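PDB 6BZN: halogenase PltM from Pseudomonas fluorescens, which halogenates phenolic substrates with chlorine, bromine or iodine, probably as an FAD-dependent monooxygenase-type enzyme. Local coordinates for residues Phe110-His115 with Arg418-Gly423; Glu157-Ile162 with Val176-Ala181; Ser70-Arg75 with Lys433-Leu438; Leu369-Ser374 with Glu380-Val385. One frame throughout, in Å; residues are numbered along the deposited sequence.

In the fold
The four contacts run from the flavin-binding region to the C-terminal helices. Contacts 1 and 3 share helix 410-441, which meets a sheet strand in the first and helix 68-81 in the third; their centres lie about 24 Å apart, with nearest atoms about 8 Å apart. Contact 1 is nearest the FAD site, the F110 side chain being about 4 Å from those of A65 and S351, although no flavin is bound in this model. In contact 2, its centre about 44 Å from that of contact 1, the I162 side chain lies about 6 Å from that of D53, another FAD-site residue. Contact 4 joins two successive helices, its centre about 22 Å from that of contact 3.

Contact 1: Phe110-His115 with Arg418-Gly423; sequences FSFAWH and RVWLSG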
loop_
_atom_site.group_PDB
_atom_site.type_symbol
_atom_site.label_atom_id
_atom_site.label_comp_id
_atom_site.label_asym_id
_atom_site.label_seq_id
_atom_site.Cartn_x
_atom_site.Cartn_y
_atom_site.Cartn_z
ATOM N N PHE A 110 -4.914 8.589 -9.225
ATOM C CA PHE A 110 -5.410 7.257 -9.585
ATOM C C PHE A 110 -6.454 7.447 -10.680
ATOM O O PHE A 110 -7.308 8.321 -10.565
ATOM C CB PHE A 110 -6.078 6.560 -8.388
ATOM C CG PHE A 110 -5.124 5.939 -7.361
ATOM C CD1 PHE A 110 -3.746 5.825 -7.564
ATOM C CD2 PHE A 110 -5.648 5.393 -6.193
ATOM C CE1 PHE A 110 -2.926 5.213 -6.610
ATOM C CE2 PHE A 110 -4.825 4.799 -5.228
ATOM C CZ PHE A 110 -3.465 4.701 -5.442
ATOM N N SER A 111 -6.388 6.648 -11.739
ATOM C CA SER A 111 -7.407 6.663 -12.775
ATOM C C SER A 111 -7.992 5.264 -12.926
ATOM O O SER A 111 -7.307 4.252 -12.697
ATOM C CB SER A 111 -6.841 7.154 -14.105
ATOM O OG SER A 111 -5.811 6.306 -14.565
ATOM N N PHE A 112 -9.267 5.225 -13.298
ATOM C CA PHE A 112 -10.016 3.982 -13.409
ATOM C C PHE A 112 -10.773 3.990 -14.720
ATOM O O PHE A 112 -11.514 4.931 -14.969
ATOM C CB PHE A 112 -10.995 3.833 -12.238
ATOM C CG PHE A 112 -10.326 3.858 -10.889
ATOM C CD1 PHE A 112 -10.053 5.063 -10.256
ATOM C CD2 PHE A 112 -9.924 2.682 -10.275
ATOM C CE1 PHE A 112 -9.415 5.089 -9.027
ATOM C CE2 PHE A 112 -9.278 2.702 -9.049
ATOM C CZ PHE A 112 -9.032 3.901 -8.415
ATOM N N ALA A 113 -10.573 2.970 -15.557
ATOM C CA ALA A 113 -11.305 2.810 -16.809
ATOM C C ALA A 113 -12.008 1.468 -16.775
ATOM O O ALA A 113 -11.379 0.440 -16.493
ATOM C CB ALA A 113 -10.353 2.874 -17.987
ATOM N N TRP A 114 -13.319 1.478 -17.031
ATOM C CA TRP A 114 -14.165 0.294 -16.871
ATOM C C TRP A 114 -14.414 -0.367 -18.226
ATOM O O TRP A 114 -14.488 0.312 -19.270
ATOM C CB TRP A 114 -15.485 0.683 -16.192
ATOM C CG TRP A 114 -16.452 -0.446 -15.954
ATOM C CD1 TRP A 114 -16.514 -1.274 -14.863
ATOM C CD2 TRP A 114 -17.491 -0.866 -16.829
ATOM N NE1 TRP A 114 -17.528 -2.181 -15.011
ATOM C CE2 TRP A 114 -18.155 -1.948 -16.204
ATOM C CE3 TRP A 114 -17.944 -0.423 -18.078
ATOM C CZ2 TRP A 114 -19.244 -2.597 -16.788
ATOM C CZ3 TRP A 114 -19.032 -1.071 -18.665
ATOM C CH2 TRP A 114 -19.664 -2.149 -18.021
ATOM N N HIS A 115 -14.532 -1.684 -18.206
ATOM C CA HIS A 115 -14.716 -2.506 -19.413
ATOM C C HIS A 115 -15.671 -3.626 -19.139
ATOM O O HIS A 115 -15.903 -3.984 -17.984
ATOM C CB HIS A 115 -13.408 -3.126 -19.850
ATOM C CG HIS A 115 -12.300 -2.145 -19.928
ATOM N ND1 HIS A 115 -12.023 -1.428 -21.067
ATOM C CD2 HIS A 115 -11.441 -1.707 -18.984
ATOM C CE1 HIS A 115 -11.014 -0.613 -20.833
ATOM N NE2 HIS A 115 -10.652 -0.756 -19.573
ATOM N N ARG A 418 -16.242 7.563 -4.797
ATOM C CA ARG A 418 -16.346 8.737 -3.927
ATOM C C ARG A 418 -16.336 8.395 -2.446
ATOM O O ARG A 418 -15.968 9.233 -1.642
ATOM C CB ARG A 418 -17.608 9.549 -4.271
ATOM C CG ARG A 418 -17.577 10.105 -5.687
ATOM C CD ARG A 418 -18.884 9.885 -6.442
ATOM N NE ARG A 418 -18.662 10.132 -7.864
ATOM C CZ ARG A 418 -18.578 11.333 -8.441
ATOM N NH1 ARG A 418 -18.771 12.459 -7.743
ATOM N NH2 ARG A 418 -18.299 11.415 -9.733
ATOM N N VAL A 419 -16.737 7.174 -2.089
ATOM C CA VAL A 419 -16.637 6.689 -0.700
ATOM C C VAL A 419 -15.155 6.530 -0.317
ATOM O O VAL A 419 -14.696 7.080 0.692
ATOM C CB VAL A 419 -17.438 5.379 -0.502
ATOM C CG1 VAL A 419 -17.249 4.799 0.897
ATOM C CG2 VAL A 419 -18.918 5.623 -0.766
ATOM N N TRP A 420 -14.394 5.841 -1.155
ATOM C CA TRP A 420 -12.936 5.766 -0.986
ATOM C C TRP A 420 -12.291 7.162 -0.991
ATOM O O TRP A 420 -11.502 7.500 -0.105
ATOM C CB TRP A 420 -12.298 4.908 -2.087
ATOM C CG TRP A 420 -10.827 5.168 -2.229
ATOM C CD1 TRP A 420 -9.835 4.741 -1.394
ATOM C CD2 TRP A 420 -10.193 5.940 -3.242
ATOM N NE1 TRP A 420 -8.619 5.208 -1.827
ATOM C CE2 TRP A 420 -8.811 5.947 -2.960
ATOM C CE3 TRP A 420 -10.662 6.637 -4.373
ATOM C CZ2 TRP A 420 -7.887 6.618 -3.762
ATOM C CZ3 TRP A 420 -9.748 7.294 -5.171
ATOM C CH2 TRP A 420 -8.374 7.290 -4.861
ATOM N N LEU A 421 -12.615 7.966 -2.001
ATOM C CA LEU A 421 -11.929 9.243 -2.173
ATOM C C LEU A 421 -12.126 10.171 -0.987
ATOM O O LEU A 421 -11.171 10.730 -0.500
ATOM C CB LEU A 421 -12.374 9.937 -3.454
ATOM C CG LEU A 421 -11.613 11.216 -3.813
ATOM C CD1 LEU A 421 -10.181 10.912 -4.201
ATOM C CD2 LEU A 421 -12.314 11.942 -4.949
ATOM N N SER A 422 -13.373 10.345 -0.546
ATOM C CA SER A 422 -13.673 11.224 0.570
ATOM C C SER A 422 -12.949 10.795 1.847
ATOM O O SER A 422 -12.437 11.644 2.578
ATOM C CB SER A 422 -15.190 11.349 0.809
ATOM O OG SER A 422 -15.828 10.100 1.094
ATOM N N GLY A 423 -12.882 9.494 2.092
ATOM C CA GLY A 423 -12.160 8.972 3.239
ATOM C C GLY A 423 -10.669 9.198 3.162
ATOM O O GLY A 423 -10.057 9.703 4.108
#
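F110 and F112, two residues apart and so on the same side of strand 109-114, both reach the indole of W420 on helix 410-441. The strand belongs to the mixed seven-stranded sheet of this flavin-dependent halogenase, and the contact sets that sheet against a long C-terminal helix. The aromatic pair is F110 with W420: F110 CD2 lies 3.5 Å from W420 CZ2, and F110 CE2 is 3.9 Å from that same CZ2. The planes are nearly parallel, at 16°, but slid well apart, with centroids 5.7 Å from each other, so the rings scarcely overlap. W420 holds CG anti to its backbone N (chi1 161°), which swings the large indole off the helix far enough to bridge a wide gap between the backbones.

Plain apolar contact adds F112, whose CE1 stands 4.5 Å from W420 CZ3, a looser touch. Bulky aromatic residues suit this buried place, because their length lets them meet across widely spaced backbones. F350 also stacks on W420, H250 stacks on F112, and F110 lies beside A65 and S351, which bind FAD.

Between the two segments the contact is wholly apolar; S422 bonds back within the helix. Serine suits this position, its short side chain turning back on the preceding turn: R418 O accepts from S422 N at 3.0 Å and from S422 OG at 2.9 Å, the hydroxyl arriving in the carbonyl plane.

Contact 2: Glu157-Ile162 with Val176-Ala181; sequences ESRQNI and VALSNA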
loop_
_atom_site.group_PDB
_atom_site.type_symbol
_atom_site.label_atom_id
_atom_site.label_comp_id
_atom_site.label_asym_id
_atom_site.label_seq_id
_atom_site.Cartn_x
_atom_site.Cartn_y
_atom_site.Cartn_z
ATOM N N GLU A 157 23.578 -2.673 11.444
ATOM C CA GLU A 157 24.305 -3.763 10.793
ATOM C C GLU A 157 23.331 -4.555 9.936
ATOM O O GLU A 157 22.162 -4.688 10.291
ATOM C CB GLU A 157 24.982 -4.673 11.817
ATOM C CG GLU A 157 25.817 -5.795 11.203
ATOM C CD GLU A 157 26.454 -6.722 12.234
ATOM O OE1 GLU A 157 26.662 -6.271 13.399
ATOM O OE2 GLU A 157 26.740 -7.898 11.851
ATOM N N SER A 158 23.828 -5.071 8.815
ATOM C CA SER A 158 23.029 -5.844 7.868
ATOM C C SER A 158 23.809 -7.079 7.438
ATOM O O SER A 158 24.992 -6.967 7.123
ATOM C CB SER A 158 22.711 -5.008 6.638
ATOM O OG SER A 158 22.129 -5.801 5.623
ATOM N N ARG A 159 23.148 -8.234 7.457
ATOM C CA ARG A 159 23.673 -9.471 6.880
ATOM C C ARG A 159 22.647 -9.954 5.873
ATOM O O ARG A 159 21.494 -10.246 6.236
ATOM C CB ARG A 159 23.913 -10.537 7.942
ATOM C CG ARG A 159 24.816 -10.074 9.061
ATOM C CD ARG A 159 25.183 -11.199 10.016
ATOM N NE ARG A 159 25.638 -10.659 11.296
ATOM C CZ ARG A 159 26.065 -11.379 12.333
ATOM N NH1 ARG A 159 26.124 -12.702 12.271
ATOM N NH2 ARG A 159 26.435 -10.754 13.444
ATOM N N GLN A 160 23.097 -10.017 4.621
ATOM C CA GLN A 160 22.321 -10.456 3.469
ATOM C C GLN A 160 22.626 -11.904 3.147
ATOM O O GLN A 160 23.645 -12.444 3.590
ATOM C CB GLN A 160 22.720 -9.629 2.248
ATOM C CG GLN A 160 22.592 -8.132 2.428
ATOM C CD GLN A 160 21.272 -7.624 1.907
ATOM O OE1 GLN A 160 21.124 -7.429 0.706
ATOM N NE2 GLN A 160 20.306 -7.418 2.799
ATOM N N ASN A 161 21.749 -12.523 2.360
ATOM C CA ASN A 161 21.965 -13.891 1.877
ATOM C C ASN A 161 22.210 -14.914 3.000
ATOM O O ASN A 161 22.997 -15.842 2.838
ATOM C CB ASN A 161 23.119 -13.896 0.855
ATOM C CG ASN A 161 23.085 -15.099 -0.055
ATOM O OD1 ASN A 161 22.021 -15.642 -0.340
ATOM N ND2 ASN A 161 24.255 -15.517 -0.530
ATOM N N ILE A 162 21.550 -14.714 4.144
ATOM C CA ILE A 162 21.728 -15.597 5.313
ATOM C C ILE A 162 20.591 -16.595 5.385
ATOM O O ILE A 162 19.606 -16.484 4.664
ATOM C CB ILE A 162 21.910 -14.842 6.667
ATOM C CG1 ILE A 162 20.792 -13.835 6.967
ATOM C CG2 ILE A 162 23.254 -14.139 6.704
ATOM C CD1 ILE A 162 19.447 -14.447 7.295
ATOM N N VAL A 176 18.637 -15.840 17.704
ATOM C CA VAL A 176 18.494 -16.278 16.327
ATOM C C VAL A 176 19.736 -17.083 15.954
ATOM O O VAL A 176 20.856 -16.582 16.045
ATOM C CB VAL A 176 18.285 -15.095 15.351
ATOM C CG1 VAL A 176 18.118 -15.608 13.921
ATOM C CG2 VAL A 176 17.064 -14.272 15.767
ATOM N N ALA A 177 19.512 -18.332 15.552
ATOM C CA ALA A 177 20.574 -19.194 15.065
ATOM C C ALA A 177 20.662 -19.028 13.560
ATOM O O ALA A 177 19.632 -18.935 12.884
ATOM C CB ALA A 177 20.284 -20.639 15.431
ATOM N N LEU A 178 21.892 -18.993 13.045
ATOM C CA LEU A 178 22.181 -18.745 11.633
ATOM C C LEU A 178 23.039 -19.884 11.080
ATOM O O LEU A 178 23.896 -20.400 11.793
ATOM C CB LEU A 178 22.949 -17.428 11.500
ATOM C CG LEU A 178 22.275 -16.194 12.099
ATOM C CD1 LEU A 178 23.260 -15.039 12.261
ATOM C CD2 LEU A 178 21.089 -15.789 11.243
ATOM N N SER A 179 22.828 -20.271 9.822
ATOM C CA SER A 179 23.678 -21.311 9.206
ATOM C C SER A 179 25.091 -20.761 9.044
ATOM O O SER A 179 25.260 -19.626 8.603
ATOM C CB SER A 179 23.137 -21.755 7.844
ATOM O OG SER A 179 21.790 -22.193 7.947
ATOM N N ASN A 180 26.090 -21.554 9.432
ATOM C CA ASN A 180 27.508 -21.187 9.280
ATOM C C ASN A 180 27.914 -19.875 9.988
ATOM O O ASN A 180 28.731 -19.094 9.476
ATOM C CB ASN A 180 27.893 -21.158 7.783
ATOM C CG ASN A 180 27.681 -22.503 7.092
ATOM O OD1 ASN A 180 27.741 -23.563 7.723
ATOM N ND2 ASN A 180 27.448 -22.463 5.784
ATOM N N ALA A 181 27.336 -19.645 11.167
ATOM C CA ALA A 181 27.707 -18.511 12.014
ATOM C C ALA A 181 27.200 -18.722 13.431
ATOM O O ALA A 181 26.272 -19.494 13.653
ATOM C CB ALA A 181 27.144 -17.217 11.449
#
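L178 divides its two methyl groups between R159 and I162. The nearer is CD1, which comes 3.7 Å from R159 NH1; CD2 reaches I162 CD1 only at 4.5 Å, a loose apolar touch. R159 and L178 cross at about a right angle, so the leucine meets the end of the long side chain instead of lying along it. Arginine suits this partly exposed place: its chain, extended from CG to NE, sets the guanidinium where NH1 rests against the methyl while NE and NH2 stay turned to E157.

Charge interactions fix the guanidinium further. R159 NE donates to E157 OE2 at 3.0 Å in a salt bridge between alternate residues of one strand, and R159 NH2 adds a weak bond to the same oxygen. The carboxylate oxygen is met on its anti side, 34° out of plane. Y24 OH bonds to both R159 NH2 and E157 OE1. A leucine in place of R159 would probably leave E157 without its charged mate, Y24 short of one partner and L178 CD1 without the NH1 beside it.

Beyond L178 the chain reverses in a type II beta turn, where N180 takes a positive phi of 58°. Strand 157-159 is an edge strand of the parallel sheet, next to 49-52, consistent with a Rossmann-type FAD-binding fold, whereas strand 173-178 is the middle of a three-stranded antiparallel meander that leads on to the parallel sheet's strand 188-191.

Contact 3: Ser70-Arg75 with Lys433-Leu438; sequences SGFLLR and KLLHDL
The guanidinium of R75 presents one face to L435: methyl CD2 sits 3.5 Å above the plane, over its centre, with R75 CZ as its nearest atom. The ring of F72 instead turns an edge to the same methyl, F72 CD1 lying 4.1 Å from L435 CD2 and the methyl near the ring plane. One leucine branch thus serves both flat groups. Its other methyl looks to the backbone, L435 CD1 being 3.9 Å from R75 O.

A bend at chi3 (75°) folds the arginine back, and R75 CB, 3.9 Å from L435 CD2, and the guanidinium curl round the methyl together. L435 in turn has CG anti to its backbone N (chi1 180°), which pushes both branches across the gap. This is helix-to-helix packing between 68-81 and 410-441: F72 and R75 stand about one turn apart, and L435 reaches both. A leucine is apt here, being apolar and branched at its tip, while arginine's flat head can cover a methyl as the residue, partly exposed, probably keeps its charge near solvent. With a serine in place of R75, L435 CD2 would probably lose the guanidinium lying over it, and E439 its weak, long ion pair with R75 NH2.

Elsewhere on the two helices, buried L73 packs on I355, F358 and L362 of helix 352-374, and L434 on F447, A450 and L451 of helix 444-452.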
loop_
_atom_site.group_PDB
_atom_site.type_symbol
_atom_site.label_atom_id
_atom_site.label_comp_id
_atom_site.label_asym_id
_atom_site.label_seq_id
_atom_site.Cartn_x
_atom_site.Cartn_y
_atom_site.Cartn_z
ATOM N N SER A 70 0.886 7.849 2.058
ATOM C CA SER A 70 2.217 7.256 2.185
ATOM C C SER A 70 3.287 8.355 2.148
ATOM O O SER A 70 4.275 8.272 2.870
ATOM C CB SER A 70 2.464 6.160 1.141
ATOM O OG SER A 70 2.649 6.672 -0.174
ATOM N N GLY A 71 3.073 9.394 1.335
ATOM C CA GLY A 71 4.016 10.506 1.254
ATOM C C GLY A 71 4.089 11.291 2.556
ATOM O O GLY A 71 5.172 11.616 3.021
ATOM N N PHE A 72 2.936 11.582 3.154
ATOM C CA PHE A 72 2.902 12.255 4.453
ATOM C C PHE A 72 3.550 11.419 5.539
ATOM O O PHE A 72 4.253 11.967 6.367
ATOM C CB PHE A 72 1.477 12.637 4.874
ATOM C CG PHE A 72 0.923 13.826 4.122
ATOM C CD1 PHE A 72 1.575 15.060 4.163
ATOM C CD2 PHE A 72 -0.266 13.723 3.409
ATOM C CE1 PHE A 72 1.067 16.150 3.461
ATOM C CE2 PHE A 72 -0.777 14.809 2.712
ATOM C CZ PHE A 72 -0.107 16.019 2.737
ATOM N N LEU A 73 3.335 10.098 5.501
ATOM C CA LEU A 73 3.933 9.197 6.473
ATOM C C LEU A 73 5.445 9.150 6.348
ATOM O O LEU A 73 6.143 9.132 7.357
ATOM C CB LEU A 73 3.322 7.789 6.376
ATOM C CG LEU A 73 1.862 7.783 6.815
ATOM C CD1 LEU A 73 1.173 6.524 6.316
ATOM C CD2 LEU A 73 1.726 7.960 8.329
ATOM N N LEU A 74 5.965 9.145 5.130
ATOM C CA LEU A 74 7.428 9.186 4.966
ATOM C C LEU A 74 7.988 10.497 5.507
ATOM O O LEU A 74 9.018 10.505 6.184
ATOM C CB LEU A 74 7.855 8.997 3.514
ATOM C CG LEU A 74 7.738 7.568 2.979
ATOM C CD1 LEU A 74 7.843 7.579 1.459
ATOM C CD2 LEU A 74 8.785 6.644 3.583
ATOM N N ARG A 75 7.305 11.598 5.225
ATOM C CA ARG A 75 7.732 12.905 5.739
ATOM C C ARG A 75 7.647 12.954 7.270
ATOM O O ARG A 75 8.527 13.531 7.918
ATOM C CB ARG A 75 6.920 14.047 5.101
ATOM C CG ARG A 75 7.278 14.320 3.639
ATOM C CD ARG A 75 6.268 15.253 2.952
ATOM N NE ARG A 75 6.409 16.652 3.362
ATOM C CZ ARG A 75 5.486 17.619 3.210
ATOM N NH1 ARG A 75 4.304 17.389 2.637
ATOM N NH2 ARG A 75 5.757 18.843 3.652
ATOM N N LYS A 433 -1.881 17.805 8.782
ATOM C CA LYS A 433 -1.977 18.628 10.003
ATOM C C LYS A 433 -1.000 18.178 11.097
ATOM O O LYS A 433 -0.308 19.023 11.698
ATOM C CB LYS A 433 -3.434 18.617 10.504
ATOM C CG LYS A 433 -3.710 19.296 11.842
ATOM C CD LYS A 433 -5.219 19.371 12.116
ATOM C CE LYS A 433 -5.578 20.232 13.325
ATOM N NZ LYS A 433 -4.817 19.886 14.561
ATOM N N LEU A 434 -0.925 16.864 11.335
ATOM C CA LEU A 434 0.057 16.291 12.279
ATOM C C LEU A 434 1.484 16.694 11.922
ATOM O O LEU A 434 2.277 17.042 12.806
ATOM C CB LEU A 434 -0.042 14.758 12.329
ATOM C CG LEU A 434 -1.253 14.086 12.968
ATOM C CD1 LEU A 434 -1.208 12.574 12.776
ATOM C CD2 LEU A 434 -1.319 14.430 14.444
ATOM N N LEU A 435 1.806 16.638 10.631
ATOM C CA LEU A 435 3.127 17.006 10.142
ATOM C C LEU A 435 3.392 18.497 10.362
ATOM O O LEU A 435 4.456 18.864 10.853
ATOM C CB LEU A 435 3.269 16.674 8.654
ATOM C CG LEU A 435 4.596 17.001 7.972
ATOM C CD1 LEU A 435 5.757 16.211 8.561
ATOM C CD2 LEU A 435 4.473 16.724 6.489
ATOM N N HIS A 436 2.434 19.338 9.979
ATOM C CA HIS A 436 2.546 20.773 10.228
ATOM C C HIS A 436 2.833 21.088 11.700
ATOM O O HIS A 436 3.759 21.845 11.988
ATOM C CB HIS A 436 1.308 21.535 9.781
ATOM C CG HIS A 436 1.500 23.019 9.799
ATOM N ND1 HIS A 436 1.097 23.808 10.854
ATOM C CD2 HIS A 436 2.105 23.849 8.917
ATOM C CE1 HIS A 436 1.416 25.067 10.606
ATOM N NE2 HIS A 436 2.029 25.118 9.437
ATOM N N ASP A 437 2.078 20.480 12.614
ATOM C CA ASP A 437 2.281 20.686 14.060
ATOM C C ASP A 437 3.662 20.216 14.517
ATOM O O ASP A 437 4.341 20.917 15.281
ATOM C CB ASP A 437 1.181 19.996 14.890
ATOM C CG ASP A 437 -0.198 20.611 14.677
ATOM O OD1 ASP A 437 -0.292 21.742 14.161
ATOM O OD2 ASP A 437 -1.206 19.963 15.017
ATOM N N LEU A 438 4.081 19.043 14.035
ATOM C CA LEU A 438 5.409 18.518 14.360
ATOM C C LEU A 438 6.543 19.389 13.798
ATOM O O LEU A 438 7.548 19.583 14.479
ATOM C CB LEU A 438 5.580 17.077 13.856
ATOM C CG LEU A 438 6.933 16.412 14.146
ATOM C CD1 LEU A 438 7.131 16.256 15.641
ATOM C CD2 LEU A 438 7.031 15.056 13.461
#

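Contact 4: Leu369-Ser374 with Glu380-Val385; sequences LDAARS and EQFIEV
Q381 and F382 both place CG anti to the carbonyl carbon (chi1 -66° and -51°), which sets it beside the backbone N; from there the extended chain of Q381 carries NE2 to A371, and the F382 ring points its far end at the same residue. Q381 NE2 comes to 3.6 Å from A371 CB, and F382 CZ to 4.0 Å from that same carbon. Q381 CB also lies 4.2 Å above one face of the F382 ring, over its centre. The small methyl of alanine suits a place that two side chains already approach.

The contact closes a helical hairpin: helix 352-374 ends, a short connection with a 3-10 turn follows, and helix 383-406 runs back, with F382 at its N-cap position. The polar end of Q381 is chiefly held from that connection, NE2 donating to R376 O. A water provides the polar link between the two segments, accepting from Q381 NE2 at 3.1 Å and donating to D370 OD1 at 2.9 Å. An amide is apt here, since its N-H groups can serve both acceptors while NE2 itself lies beside the methyl.

Near the end of the first helix, S374 OG donates to D370 O at 2.8 Å, tilted 35° from the carbonyl plane, and S374 N bonds to the same oxygen. F382 meets the ring of F188, on strand 188-191, and touches L364 and K367 of the first helix.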
loop_
_atom_site.group_PDB
_atom_site.type_symbol
_atom_site.label_atom_id
_atom_site.label_comp_id
_atom_site.label_asym_id
_atom_site.label_seq_id
_atom_site.Cartn_x
_atom_site.Cartn_y
_atom_site.Cartn_z
ATOM N N LEU A 369 11.887 2.198 21.447
ATOM C CA LEU A 369 12.858 3.055 22.115
ATOM C C LEU A 369 12.572 3.187 23.613
ATOM O O LEU A 369 13.501 3.094 24.425
ATOM C CB LEU A 369 12.895 4.450 21.499
ATOM C CG LEU A 369 13.421 4.578 20.074
ATOM C CD1 LEU A 369 13.323 6.045 19.678
ATOM C CD2 LEU A 369 14.843 4.079 19.946
ATOM N N ASP A 370 11.305 3.400 23.967
ATOM C CA ASP A 370 10.917 3.467 25.389
ATOM C C ASP A 370 11.231 2.135 26.099
ATOM O O ASP A 370 11.787 2.130 27.194
ATOM C CB ASP A 370 9.435 3.838 25.556
ATOM C CG ASP A 370 8.938 3.663 26.995
ATOM O OD1 ASP A 370 8.421 2.562 27.318
ATOM O OD2 ASP A 370 9.095 4.606 27.812
ATOM N N ALA A 371 10.889 1.017 25.457
ATOM C CA ALA A 371 11.165 -0.307 26.008
ATOM C C ALA A 371 12.656 -0.530 26.256
ATOM O O ALA A 371 13.041 -0.999 27.331
ATOM C CB ALA A 371 10.617 -1.395 25.098
ATOM N N ALA A 372 13.472 -0.199 25.260
ATOM C CA ALA A 372 14.939 -0.341 25.351
ATOM C C ALA A 372 15.563 0.571 26.411
ATOM O O ALA A 372 16.594 0.235 26.986
ATOM C CB ALA A 372 15.585 -0.049 24.012
ATOM N N ARG A 373 14.957 1.726 26.637
ATOM C CA ARG A 373 15.443 2.676 27.645
ATOM C C ARG A 373 14.990 2.334 29.055
ATOM O O ARG A 373 15.684 2.635 30.004
ATOM C CB ARG A 373 15.021 4.094 27.288
ATOM C CG ARG A 373 15.841 4.615 26.130
ATOM C CD ARG A 373 15.197 5.762 25.396
ATOM N NE ARG A 373 15.983 6.084 24.203
ATOM C CZ ARG A 373 15.682 7.043 23.329
ATOM N NH1 ARG A 373 14.603 7.792 23.501
ATOM N NH2 ARG A 373 16.472 7.264 22.280
ATOM N N SER A 374 13.831 1.707 29.190
ATOM C CA SER A 374 13.313 1.318 30.494
ATOM C C SER A 374 13.616 -0.151 30.813
ATOM O O SER A 374 13.398 -0.586 31.945
ATOM C CB SER A 374 11.808 1.579 30.520
ATOM O OG SER A 374 11.154 0.758 29.560
ATOM N N GLU A 380 1.674 -5.615 26.430
ATOM C CA GLU A 380 0.766 -4.482 26.604
ATOM C C GLU A 380 1.371 -3.136 26.171
ATOM O O GLU A 380 0.642 -2.253 25.733
ATOM C CB GLU A 380 0.235 -4.412 28.054
ATOM C CG GLU A 380 -1.007 -3.534 28.255
ATOM C CD GLU A 380 -2.290 -4.033 27.566
ATOM O OE1 GLU A 380 -2.334 -5.171 27.028
ATOM O OE2 GLU A 380 -3.280 -3.265 27.564
ATOM N N GLN A 381 2.697 -2.997 26.240
ATOM C CA GLN A 381 3.366 -1.782 25.768
ATOM C C GLN A 381 3.150 -1.551 24.278
ATOM O O GLN A 381 3.220 -0.428 23.827
ATOM C CB GLN A 381 4.879 -1.840 26.028
ATOM C CG GLN A 381 5.273 -1.839 27.503
ATOM C CD GLN A 381 6.673 -2.407 27.735
ATOM O OE1 GLN A 381 6.861 -3.324 28.545
ATOM N NE2 GLN A 381 7.652 -1.897 27.001
ATOM N N PHE A 382 2.920 -2.623 23.521
ATOM C CA PHE A 382 2.808 -2.534 22.054
ATOM C C PHE A 382 1.378 -2.710 21.555
ATOM O O PHE A 382 1.146 -2.791 20.354
ATOM C CB PHE A 382 3.753 -3.557 21.423
ATOM C CG PHE A 382 5.160 -3.466 21.955
ATOM C CD1 PHE A 382 5.954 -2.380 21.647
ATOM C CD2 PHE A 382 5.685 -4.465 22.765
ATOM C CE1 PHE A 382 7.244 -2.277 22.146
ATOM C CE2 PHE A 382 6.972 -4.369 23.266
ATOM C CZ PHE A 382 7.750 -3.267 22.959
ATOM N N ILE A 383 0.406 -2.701 22.468
ATOM C CA ILE A 383 -0.964 -3.067 22.107
ATOM C C ILE A 383 -1.574 -2.132 21.060
ATOM O O ILE A 383 -2.323 -2.574 20.206
ATOM C CB ILE A 383 -1.879 -3.198 23.356
ATOM C CG1 ILE A 383 -3.166 -3.949 23.020
ATOM C CG2 ILE A 383 -2.186 -1.846 23.985
ATOM C CD1 ILE A 383 -2.968 -5.421 22.735
ATOM N N GLU A 384 -1.230 -0.853 21.101
ATOM C CA GLU A 384 -1.768 0.088 20.126
ATOM C C GLU A 384 -1.172 -0.109 18.726
ATOM O O GLU A 384 -1.789 0.285 17.733
ATOM C CB GLU A 384 -1.602 1.529 20.606
ATOM C CG GLU A 384 -2.383 1.838 21.886
ATOM C CD GLU A 384 -3.900 1.714 21.751
ATOM O OE1 GLU A 384 -4.440 1.988 20.658
ATOM O OE2 GLU A 384 -4.564 1.356 22.759
ATOM N N VAL A 385 0.012 -0.708 18.647
ATOM C CA VAL A 385 0.578 -1.100 17.357
ATOM C C VAL A 385 -0.307 -2.201 16.739
ATOM O O VAL A 385 -0.676 -2.139 15.552
ATOM C CB VAL A 385 2.054 -1.539 17.484
ATOM C CG1 VAL A 385 2.605 -2.032 16.161
ATOM C CG2 VAL A 385 2.900 -0.371 17.975
HETATM O O HOH W 1 7.284 0.759 25.356
#